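Local coordinates for protein anopheles gambiae adenosine kinase (Anopheles gambiae, PDB 3LOO) that catalyses the ATP-dependent phosphorylation of adenosine to AMP, as an adenosine kinase of the pfkB carbohydrate kinase family, at residues Ile279-Gly282 and Ser283-Leu287; Gly340-Ala343 and Ala344-Ile348. All coordinates share one frame; numbering follows the deposited sequence.

Interaction 1 of 2, residues Ile279-Gly282 and Ser283-Leu287; sequences ITQG and SDPVL. With B4P (bis(adenosine)-5'-tetraphosphate), chain D.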
loop_
_atom_site.group_PDB
_atom_site.type_symbol
_atom_site.label_atom_id
_atom_site.label_comp_id
_atom_site.label_asym_id
_atom_site.label_seq_id
_atom_site.Cartn_x
_atom_site.Cartn_y
_atom_site.Cartn_z
ATOM N N ILE A 279 5.508 6.746 -10.457
ATOM C CA ILE A 279 4.455 7.698 -10.083
ATOM C C ILE A 279 3.241 7.473 -10.942
ATOM O O ILE A 279 3.327 7.588 -12.177
ATOM C CB ILE A 279 4.939 9.157 -10.212
ATOM C CG1 ILE A 279 6.174 9.334 -9.307
ATOM C CG2 ILE A 279 3.805 10.143 -9.808
ATOM C CD1 ILE A 279 6.925 10.579 -9.541
ATOM N N THR A 280 2.133 7.112 -10.282
ATOM C CA THR A 280 0.848 6.958 -10.921
ATOM C C THR A 280 0.166 8.330 -10.949
ATOM O O THR A 280 0.405 9.170 -10.075
ATOM C CB THR A 280 -0.049 5.887 -10.191
ATOM O OG1 THR A 280 -0.364 6.315 -8.852
ATOM C CG2 THR A 280 0.675 4.493 -10.130
ATOM N N GLN A 281 -0.681 8.536 -11.945
ATOM C CA GLN A 281 -1.366 9.801 -12.161
ATOM C C GLN A 281 -2.833 9.575 -12.559
ATOM O O GLN A 281 -3.306 10.216 -13.498
ATOM C CB GLN A 281 -0.730 10.535 -13.347
ATOM C CG GLN A 281 0.788 10.623 -13.388
ATOM C CD GLN A 281 1.258 11.657 -14.427
ATOM O OE1 GLN A 281 1.568 11.325 -15.595
ATOM N NE2 GLN A 281 1.252 12.913 -14.020
ATOM N N GLY A 282 -3.545 8.674 -11.883
ATOM C CA GLY A 282 -4.908 8.338 -12.288
ATOM C C GLY A 282 -5.002 7.820 -13.723
ATOM O O GLY A 282 -4.369 6.817 -14.068
ATOM N N SER A 283 -5.791 8.506 -14.562
ATOM C CA SER A 283 -5.980 8.115 -15.962
ATOM C C SER A 283 -4.825 8.546 -16.854
ATOM O O SER A 283 -4.742 8.124 -18.005
ATOM C CB SER A 283 -7.295 8.680 -16.528
ATOM O OG SER A 283 -7.268 10.092 -16.500
ATOM N N ASP A 284 -3.930 9.375 -16.333
ATOM C CA ASP A 284 -2.758 9.802 -17.106
ATOM C C ASP A 284 -1.626 8.789 -16.976
ATOM O O ASP A 284 -1.744 7.854 -16.188
ATOM C CB ASP A 284 -2.294 11.179 -16.653
ATOM C CG ASP A 284 -3.190 12.279 -17.163
ATOM O OD1 ASP A 284 -3.878 12.094 -18.198
ATOM O OD2 ASP A 284 -3.209 13.330 -16.513
ATOM N N PRO A 285 -0.552 8.959 -17.775
ATOM C CA PRO A 285 0.479 7.923 -17.890
ATOM C C PRO A 285 1.142 7.610 -16.553
ATOM O O PRO A 285 1.361 8.508 -15.750
ATOM C CB PRO A 285 1.519 8.564 -18.843
ATOM C CG PRO A 285 0.717 9.514 -19.666
ATOM C CD PRO A 285 -0.303 10.084 -18.699
ATOM N N VAL A 286 1.442 6.330 -16.318
ATOM C CA VAL A 286 2.312 5.971 -15.213
ATOM C C VAL A 286 3.742 6.388 -15.599
ATOM O O VAL A 286 4.181 6.137 -16.737
ATOM C CB VAL A 286 2.246 4.455 -14.911
ATOM C CG1 VAL A 286 3.207 4.116 -13.796
ATOM C CG2 VAL A 286 0.813 4.046 -14.515
ATOM N N LEU A 287 4.474 7.006 -14.667
ATOM C CA LEU A 287 5.826 7.473 -14.942
ATOM C C LEU A 287 6.860 6.604 -14.245
ATOM O O LEU A 287 6.725 6.305 -13.058
ATOM C CB LEU A 287 6.031 8.929 -14.495
ATOM C CG LEU A 287 4.949 9.946 -14.831
ATOM C CD1 LEU A 287 5.245 11.237 -14.057
ATOM C CD2 LEU A 287 4.861 10.164 -16.373
HETATM P PA B4P D . -7.524 4.528 -2.627
HETATM O O1A B4P D . -8.800 3.952 -3.222
HETATM O O2A B4P D . -7.611 5.907 -1.975
HETATM O O3A B4P D . -6.531 4.747 -3.868
HETATM P PB B4P D . -5.097 4.052 -3.920
HETATM O O1B B4P D . -5.216 2.537 -4.100
HETATM O O2B B4P D . -4.136 4.614 -2.886
HETATM O O3B B4P D . -4.969 4.767 -5.416
HETATM P PG B4P D . -3.869 5.834 -5.911
HETATM O O1G B4P D . -4.339 7.241 -5.762
HETATM O O2G B4P D . -2.584 5.503 -5.177
HETATM O O3G B4P D . -3.659 5.490 -7.461
HETATM P PD B4P D . -4.075 6.301 -8.791
HETATM O O1D B4P D . -5.405 6.917 -8.558
HETATM O O2D B4P D . -2.940 7.126 -9.329
HETATM O O5E B4P D . -6.828 3.452 -1.627
HETATM C C5E B4P D . -7.785 2.817 -0.807
HETATM C C4E B4P D . -7.202 1.948 0.270
HETATM O O4E B4P D . -6.340 2.660 1.158
HETATM C C3E B4P D . -8.334 1.476 1.141
HETATM O O3E B4P D . -8.540 0.099 0.766
HETATM C C2E B4P D . -7.803 1.571 2.567
HETATM O O2E B4P D . -7.944 0.378 3.348
HETATM C C1E B4P D . -6.327 1.974 2.383
HETATM N N9A B4P D . -5.918 2.879 3.472
HETATM C C8A B4P D . -6.362 4.143 3.736
HETATM N N7A B4P D . -5.713 4.593 4.850
HETATM C C5A B4P D . -4.886 3.608 5.312
HETATM C C6A B4P D . -3.983 3.484 6.381
HETATM N N6A B4P D . -3.786 4.470 7.311
HETATM N N1A B4P D . -3.311 2.316 6.539
HETATM C C2A B4P D . -3.457 1.296 5.657
HETATM N N3A B4P D . -4.304 1.396 4.620
HETATM C C4A B4P D . -5.015 2.537 4.423
HETATM O O5F B4P D . -4.320 5.044 -9.755
HETATM C C5F B4P D . -3.396 3.964 -9.835
HETATM C C4F B4P D . -3.686 3.244 -11.151
HETATM O O4F B4P D . -5.089 2.969 -11.316
HETATM C C3F B4P D . -3.373 4.135 -12.340
HETATM O O3F B4P D . -1.975 4.118 -12.594
HETATM C C2F B4P D . -4.205 3.505 -13.441
HETATM O O2F B4P D . -3.516 2.374 -14.010
HETATM C C1F B4P D . -5.477 3.068 -12.692
HETATM N N9B B4P D . -6.477 4.175 -12.825
HETATM C C8B B4P D . -6.772 5.094 -11.884
HETATM N N7B B4P D . -7.710 5.964 -12.330
HETATM C C5B B4P D . -8.043 5.618 -13.591
HETATM C C6B B4P D . -8.908 6.115 -14.563
HETATM N N6B B4P D . -9.664 7.205 -14.278
HETATM N N1B B4P D . -8.999 5.487 -15.776
HETATM C C2B B4P D . -8.247 4.396 -16.063
HETATM N N3B B4P D . -7.374 3.873 -15.157
HETATM C C4B B4P D . -7.224 4.440 -13.919
HETATM O O HOH W 1 -1.564 6.578 -13.913
#
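Q281 and L287 meet on one face of a tight β hairpin, their side chains crossing at about a right angle, with I279 on the same face, where it packs against L287. The Q281 chain, extended beyond CG, reaches across to the partner strand: CG rests 3.2 Å from P285 O, and CD lies 4.0 Å from L287 CD1. Farther along, L287 CD1 approaches I279 CB at 4.4 Å, a looser apolar touch. Backbone bonds set this pairing. I279 N gives to L287 O (2.9 Å) and L287 N returns the bond to I279 O (2.8 Å), which makes I279 and L287 an antiparallel hydrogen-bonded pair. The reversal is a type II′ turn closed by D284 N to Q281 O (3.0 Å); G282, with a phi of 58°, supplies the conformation that glycine adopts readily.

The hairpin end also grips the ligand. T280 has its hydroxyl between backbone N and carbonyl carbon (chi1 64°), from where OG1 donates to B4P O2D at 2.7 Å; G282 N donates to that same phosphate oxygen. One water is held by Q281 N, G282 O and D284 O and bonded to the ribose O3F, tying both arms of the turn to the sugar.

In the fold, the two strands belong to the nine-stranded mixed sheet. T280 bonds by its backbone to G237 of strand 234-238 and V286 to F299 of the last strand, while Q281 and L287 pack on L256 of helix 256-264 and T280 and V286 face F319 of helix 315-328.

Interaction 2 of 2, residues Gly340-Ala343 and Ala344-Ile348; sequences GIWA and AREII. With B4P (bis(adenosine)-5'-tetraphosphate), chain D.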
loop_
_atom_site.group_PDB
_atom_site.type_symbol
_atom_site.label_atom_id
_atom_site.label_comp_id
_atom_site.label_asym_id
_atom_site.label_seq_id
_atom_site.Cartn_x
_atom_site.Cartn_y
_atom_site.Cartn_z
ATOM N N GLY A 340 0.680 -4.000 -13.767
ATOM C CA GLY A 340 0.109 -3.073 -12.774
ATOM C C GLY A 340 -1.067 -2.302 -13.341
ATOM O O GLY A 340 -2.131 -2.215 -12.731
ATOM N N ILE A 341 -0.883 -1.748 -14.530
ATOM C CA ILE A 341 -1.947 -0.975 -15.157
ATOM C C ILE A 341 -3.124 -1.862 -15.509
ATOM O O ILE A 341 -4.262 -1.485 -15.309
ATOM C CB ILE A 341 -1.454 -0.226 -16.421
ATOM C CG1 ILE A 341 -0.420 0.833 -16.015
ATOM C CG2 ILE A 341 -2.664 0.425 -17.156
ATOM C CD1 ILE A 341 0.425 1.352 -17.179
ATOM N N TRP A 342 -2.839 -3.055 -16.017
ATOM C CA TRP A 342 -3.880 -4.035 -16.344
ATOM C C TRP A 342 -4.699 -4.416 -15.095
ATOM O O TRP A 342 -5.937 -4.451 -15.134
ATOM C CB TRP A 342 -3.245 -5.282 -16.989
ATOM C CG TRP A 342 -4.192 -6.420 -17.131
ATOM C CD1 TRP A 342 -5.077 -6.635 -18.168
ATOM C CD2 TRP A 342 -4.380 -7.503 -16.210
ATOM N NE1 TRP A 342 -5.786 -7.787 -17.940
ATOM C CE2 TRP A 342 -5.378 -8.343 -16.752
ATOM C CE3 TRP A 342 -3.797 -7.845 -14.975
ATOM C CZ2 TRP A 342 -5.823 -9.508 -16.095
ATOM C CZ3 TRP A 342 -4.228 -8.997 -14.327
ATOM C CH2 TRP A 342 -5.242 -9.815 -14.890
ATOM N N ALA A 343 -4.004 -4.646 -13.983
ATOM C CA ALA A 343 -4.650 -5.096 -12.746
ATOM C C ALA A 343 -5.524 -4.018 -12.140
ATOM O O ALA A 343 -6.649 -4.288 -11.688
ATOM C CB ALA A 343 -3.602 -5.560 -11.729
ATOM N N ALA A 344 -5.002 -2.795 -12.108
ATOM C CA ALA A 344 -5.777 -1.665 -11.643
ATOM C C ALA A 344 -7.070 -1.536 -12.464
ATOM O O ALA A 344 -8.149 -1.357 -11.911
ATOM C CB ALA A 344 -4.958 -0.410 -11.734
ATOM N N ARG A 345 -6.962 -1.679 -13.780
ATOM C CA ARG A 345 -8.131 -1.535 -14.647
ATOM C C ARG A 345 -9.181 -2.657 -14.455
ATOM O O ARG A 345 -10.386 -2.384 -14.511
ATOM C CB ARG A 345 -7.699 -1.358 -16.112
ATOM C CG ARG A 345 -6.851 -0.054 -16.331
ATOM C CD ARG A 345 -6.558 0.287 -17.831
ATOM N NE ARG A 345 -7.790 0.503 -18.598
ATOM C CZ ARG A 345 -8.429 -0.449 -19.289
ATOM N NH1 ARG A 345 -7.953 -1.687 -19.326
ATOM N NH2 ARG A 345 -9.542 -0.159 -19.952
ATOM N N GLU A 346 -8.717 -3.890 -14.195
ATOM C CA GLU A 346 -9.592 -5.013 -13.786
ATOM C C GLU A 346 -10.348 -4.736 -12.485
ATOM O O GLU A 346 -11.569 -4.954 -12.405
ATOM C CB GLU A 346 -8.792 -6.305 -13.607
ATOM C CG GLU A 346 -8.199 -6.909 -14.865
ATOM C CD GLU A 346 -9.225 -7.230 -15.915
ATOM O OE1 GLU A 346 -10.312 -7.724 -15.573
ATOM O OE2 GLU A 346 -8.931 -6.977 -17.098
ATOM N N ILE A 347 -9.617 -4.259 -11.476
ATOM C CA ILE A 347 -10.162 -3.970 -10.157
ATOM C C ILE A 347 -11.200 -2.838 -10.230
ATOM O O ILE A 347 -12.201 -2.861 -9.498
ATOM C CB ILE A 347 -9.013 -3.662 -9.149
ATOM C CG1 ILE A 347 -8.384 -4.964 -8.619
ATOM C CG2 ILE A 347 -9.427 -2.702 -8.037
ATOM C CD1 ILE A 347 -9.277 -5.798 -7.701
ATOM N N ILE A 348 -10.960 -1.864 -11.114
ATOM C CA ILE A 348 -11.899 -0.745 -11.339
ATOM C C ILE A 348 -13.205 -1.258 -11.962
ATOM O O ILE A 348 -14.288 -0.835 -11.571
ATOM C CB ILE A 348 -11.272 0.405 -12.213
ATOM C CG1 ILE A 348 -10.133 1.079 -11.453
ATOM C CG2 ILE A 348 -12.328 1.471 -12.591
ATOM C CD1 ILE A 348 -9.244 1.994 -12.265
HETATM P PA B4P D . -7.524 4.528 -2.627
HETATM O O1A B4P D . -8.800 3.952 -3.222
HETATM O O2A B4P D . -7.611 5.907 -1.975
HETATM O O3A B4P D . -6.531 4.747 -3.868
HETATM P PB B4P D . -5.097 4.052 -3.920
HETATM O O1B B4P D . -5.216 2.537 -4.100
HETATM O O2B B4P D . -4.136 4.614 -2.886
HETATM O O3B B4P D . -4.969 4.767 -5.416
HETATM P PG B4P D . -3.869 5.834 -5.911
HETATM O O1G B4P D . -4.339 7.241 -5.762
HETATM O O2G B4P D . -2.584 5.503 -5.177
HETATM O O3G B4P D . -3.659 5.490 -7.461
HETATM P PD B4P D . -4.075 6.301 -8.791
HETATM O O1D B4P D . -5.405 6.917 -8.558
HETATM O O2D B4P D . -2.940 7.126 -9.329
HETATM O O5E B4P D . -6.828 3.452 -1.627
HETATM C C5E B4P D . -7.785 2.817 -0.807
HETATM C C4E B4P D . -7.202 1.948 0.270
HETATM O O4E B4P D . -6.340 2.660 1.158
HETATM C C3E B4P D . -8.334 1.476 1.141
HETATM O O3E B4P D . -8.540 0.099 0.766
HETATM C C2E B4P D . -7.803 1.571 2.567
HETATM O O2E B4P D . -7.944 0.378 3.348
HETATM C C1E B4P D . -6.327 1.974 2.383
HETATM N N9A B4P D . -5.918 2.879 3.472
HETATM C C8A B4P D . -6.362 4.143 3.736
HETATM N N7A B4P D . -5.713 4.593 4.850
HETATM C C5A B4P D . -4.886 3.608 5.312
HETATM C C6A B4P D . -3.983 3.484 6.381
HETATM N N6A B4P D . -3.786 4.470 7.311
HETATM N N1A B4P D . -3.311 2.316 6.539
HETATM C C2A B4P D . -3.457 1.296 5.657
HETATM N N3A B4P D . -4.304 1.396 4.620
HETATM C C4A B4P D . -5.015 2.537 4.423
HETATM O O5F B4P D . -4.320 5.044 -9.755
HETATM C C5F B4P D . -3.396 3.964 -9.835
HETATM C C4F B4P D . -3.686 3.244 -11.151
HETATM O O4F B4P D . -5.089 2.969 -11.316
HETATM C C3F B4P D . -3.373 4.135 -12.340
HETATM O O3F B4P D . -1.975 4.118 -12.594
HETATM C C2F B4P D . -4.205 3.505 -13.441
HETATM O O2F B4P D . -3.516 2.374 -14.010
HETATM C C1F B4P D . -5.477 3.068 -12.692
HETATM N N9B B4P D . -6.477 4.175 -12.825
HETATM C C8B B4P D . -6.772 5.094 -11.884
HETATM N N7B B4P D . -7.710 5.964 -12.330
HETATM C C5B B4P D . -8.043 5.618 -13.591
HETATM C C6B B4P D . -8.908 6.115 -14.563
HETATM N N6B B4P D . -9.664 7.205 -14.278
HETATM N N1B B4P D . -8.999 5.487 -15.776
HETATM C C2B B4P D . -8.247 4.396 -16.063
HETATM N N3B B4P D . -7.374 3.873 -15.157
HETATM C C4B B4P D . -7.224 4.440 -13.919
HETATM O O HOH W 2 -7.610 -4.777 -17.447
#
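The indole of W342 has E346 CG over one face, a CH-π contact at 3.9 Å from the centroid of the six-membered ring, 21° off its normal. The methylene sits toward the rim, near CE2 and CZ2, and the carboxylate beyond it is turned 36° from the ring plane. Over the same face, E346 OE2 stands above W342 NE1 at 3.4 Å, where the in-plane N-H cannot point at it, so this is not a hydrogen bond. The indole also meets the ring of F361 near the chain terminus.

Torsions make this pairing possible. W342 has CG opposite its own backbone N (chi1 170°), while E346 bends at chi2, and with one helical turn between them the acid folds back over the indole. A water then links the two residues, giving one hydrogen bond to E346 OE2 (2.6 Å) and the other to W342 O (2.9 Å). That carbonyl already accepts from E346 N at 3.0 Å, so two donors share it. The other carboxylate oxygen, OE1, makes a salt bridge with R350, which probably favours the charged form of the acid.

Around the helix, R345 lays its aliphatic chain against the preceding turn, CD lying 4.0 Å from I341 CG2, and then bends at chi3; its NE bonds to the carbonyl of Q302. The ligand side is apolar: A344 CB lies 3.4 Å from the ribose O4F of B4P, and I341 CG2 is close to O2F.

This is regular α-helical i to i+4 architecture, with one flank packed on helix 82-94 and another lining a nucleotide pocket; helix 333-350 thus forms a wall of the probable ATP site of a ribokinase-like fold.

How the interactions relate
Interactions 1 and 2 lie on two sides of the same adenosine, with centres about 13 Å apart. Its adenine is sandwiched: S283 CB of the turn lies 3.6 Å from N6B, and I348 CD1 of the helix lies 3.6 Å from N9B on the opposite face. The walls also meet directly beside the ribose, where V286 CG2 packs 3.8 Å from I341 CG1. Their roles differ: residues 279-287 hold a phosphate oxygen by hydrogen bonds, with the side chain of T280 about 6 Å from the magnesium ion, whereas residues 340-348 offer B4P aliphatic surface. D35 and N31, also bonded to B4P, probably mark its adenosine-substrate end.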